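Local coordinates for protein aminopentol aminotransferase (Sphingopyxis macrogoltabida, PDB 6HBS) that transfers the amino group of the hydrolysed fumonisin aminopentol to pyruvate, using pyridoxal 5'-phosphate, in the degradation of fumonisin B1, at residues A[168-173]-A[190-195]. Numbering follows the deposited sequence.
Sequences AYYTYN and AAVFAT
Y170 and Y172 each reach across to the 190-195 segment and donate a hydrogen bond from the hydroxyl to a backbone carbonyl oxygen. OH of Y170 lies 2.7 Å from O of F193. That oxygen sits in the plane of the Y170 ring, at its edge, and the hydroxyl is tilted 23° from the carbonyl plane. OH of Y172 is likewise 2.7 Å from O of T195, but stands above the carbonyl plane, 37° out of it. O of T195 lies at the edge of the Y172 ring, near its plane, with CE1 of Y172 3.3 Å from it.

CB of A194 comes within 3.8 Å of OH of Y170. The one apolar side-chain pair is CE1 of Y170 with CG1 of V192, 4.4 Å apart. CG of Y172 is anti to its backbone N (chi1 -168°), which starts the ring off toward T195. A phenylalanine in place of Y172 lacks the hydroxyl, and the backbone at T195 would probably be less firmly tied to the 168-173 segment.

OG1 of T195 is hydrogen-bonded to O of F197, and the T195 side chain is about 4 Å from the bound pyridoxal phosphate. The contact therefore ties the outermost strand in this chain, and the loop after it, to backbone that ends close to the cofactor. Strand 137-141 lies between strands 167-170 and 189-194 in the seven-stranded sheet of this class-III aminotransferase. The side chain of Y170 therefore bridges strands that are not adjacent, while Y172 reaches over from the loop that follows. Y170 also packs on helix 175-184, which lies in the connection between the two strands, and the Y172 ring meets F212 of helix 210-223.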
loop_
_atom_site.group_PDB
_atom_site.type_symbol
_atom_site.label_atom_id
_atom_site.label_comp_id
_atom_site.label_asym_id
_atom_site.label_seq_id
_atom_site.Cartn_x
_atom_site.Cartn_y
_atom_site.Cartn_z
ATOM N N ALA A 168 -18.716 15.968 -0.755
ATOM C CA ALA A 168 -19.059 17.388 -0.738
ATOM C C ALA A 168 -18.073 18.124 0.171
ATOM O O ALA A 168 -17.413 17.504 0.981
ATOM C CB ALA A 168 -20.491 17.595 -0.295
ATOM N N TYR A 169 -18.035 19.458 0.055
ATOM C CA TYR A 169 -16.898 20.223 0.567
ATOM C C TYR A 169 -17.392 21.333 1.483
ATOM O O TYR A 169 -18.536 21.836 1.329
ATOM C CB TYR A 169 -16.035 20.716 -0.586
ATOM C CG TYR A 169 -15.504 19.606 -1.462
ATOM C CD1 TYR A 169 -14.415 18.832 -1.079
ATOM C CD2 TYR A 169 -16.137 19.284 -2.650
ATOM C CE1 TYR A 169 -13.953 17.793 -1.879
ATOM C CE2 TYR A 169 -15.700 18.242 -3.453
ATOM C CZ TYR A 169 -14.595 17.501 -3.074
ATOM O OH TYR A 169 -14.182 16.472 -3.872
ATOM N N TYR A 170 -16.537 21.667 2.454
ATOM C CA TYR A 170 -16.699 22.801 3.347
ATOM C C TYR A 170 -15.352 23.541 3.393
ATOM O O TYR A 170 -14.338 23.014 2.940
ATOM C CB TYR A 170 -17.155 22.356 4.741
ATOM C CG TYR A 170 -16.156 21.478 5.467
ATOM C CD1 TYR A 170 -16.155 20.093 5.332
ATOM C CD2 TYR A 170 -15.172 22.032 6.253
ATOM C CE1 TYR A 170 -15.218 19.297 5.977
ATOM C CE2 TYR A 170 -14.234 21.258 6.916
ATOM C CZ TYR A 170 -14.246 19.882 6.777
ATOM O OH TYR A 170 -13.265 19.143 7.413
ATOM N N THR A 171 -15.353 24.759 3.938
ATOM C CA THR A 171 -14.097 25.549 4.145
ATOM C C THR A 171 -13.483 25.175 5.491
ATOM O O THR A 171 -14.127 25.267 6.528
ATOM C CB THR A 171 -14.369 27.058 4.096
ATOM O OG1 THR A 171 -14.932 27.255 2.811
ATOM C CG2 THR A 171 -13.126 27.908 4.271
ATOM N N TYR A 172 -12.216 24.753 5.472
ATOM C CA TYR A 172 -11.536 24.370 6.686
ATOM C C TYR A 172 -11.568 25.544 7.663
ATOM O O TYR A 172 -11.341 26.667 7.239
ATOM C CB TYR A 172 -10.075 23.953 6.418
ATOM C CG TYR A 172 -9.444 23.274 7.609
ATOM C CD1 TYR A 172 -9.677 21.927 7.872
ATOM C CD2 TYR A 172 -8.642 23.970 8.497
ATOM C CE1 TYR A 172 -9.116 21.289 8.970
ATOM C CE2 TYR A 172 -8.063 23.341 9.587
ATOM C CZ TYR A 172 -8.283 21.992 9.818
ATOM O OH TYR A 172 -7.767 21.395 10.927
ATOM N N ASN A 173 -11.789 25.252 8.959
ATOM C CA ASN A 173 -11.737 26.212 10.038
ATOM C C ASN A 173 -12.940 27.168 9.997
ATOM O O ASN A 173 -12.917 28.188 10.683
ATOM C CB ASN A 173 -10.407 26.987 10.105
ATOM C CG ASN A 173 -9.476 26.398 11.147
ATOM O OD1 ASN A 173 -9.937 25.657 12.010
ATOM N ND2 ASN A 173 -8.193 26.743 11.101
ATOM N N ALA A 190 -22.510 10.697 5.856
ATOM C CA ALA A 190 -21.904 9.457 6.362
ATOM C C ALA A 190 -20.742 9.802 7.296
ATOM O O ALA A 190 -20.553 9.175 8.342
ATOM C CB ALA A 190 -21.445 8.624 5.200
ATOM N N ALA A 191 -19.956 10.822 6.916
ATOM C CA ALA A 191 -18.794 11.221 7.685
ATOM C C ALA A 191 -18.326 12.637 7.339
ATOM O O ALA A 191 -18.580 13.137 6.233
ATOM C CB ALA A 191 -17.680 10.247 7.427
ATOM N N VAL A 192 -17.594 13.215 8.296
ATOM C CA VAL A 192 -16.762 14.409 8.151
ATOM C C VAL A 192 -15.290 13.989 8.300
ATOM O O VAL A 192 -14.895 13.432 9.343
ATOM C CB VAL A 192 -17.070 15.439 9.267
ATOM C CG1 VAL A 192 -16.050 16.572 9.277
ATOM C CG2 VAL A 192 -18.481 15.991 9.175
ATOM N N PHE A 193 -14.491 14.276 7.288
ATOM C CA PHE A 193 -13.045 14.136 7.352
ATOM C C PHE A 193 -12.456 15.510 7.665
ATOM O O PHE A 193 -12.824 16.515 6.998
ATOM C CB PHE A 193 -12.457 13.659 6.023
ATOM C CG PHE A 193 -12.579 12.181 5.753
ATOM C CD1 PHE A 193 -13.811 11.583 5.583
ATOM C CD2 PHE A 193 -11.436 11.387 5.659
ATOM C CE1 PHE A 193 -13.911 10.221 5.319
ATOM C CE2 PHE A 193 -11.540 10.033 5.398
ATOM C CZ PHE A 193 -12.772 9.447 5.233
ATOM N N ALA A 194 -11.541 15.535 8.643
ATOM C CA ALA A 194 -10.741 16.711 8.981
ATOM C C ALA A 194 -9.285 16.288 9.242
ATOM O O ALA A 194 -9.055 15.380 10.003
ATOM C CB ALA A 194 -11.338 17.360 10.196
ATOM N N THR A 195 -8.324 16.992 8.635
ATOM C CA THR A 195 -6.942 17.003 9.096
ATOM C C THR A 195 -6.892 17.841 10.372
ATOM O O THR A 195 -7.735 18.708 10.598
ATOM C CB THR A 195 -5.978 17.523 8.026
ATOM O OG1 THR A 195 -6.231 18.886 7.678
ATOM C CG2 THR A 195 -6.016 16.662 6.791
#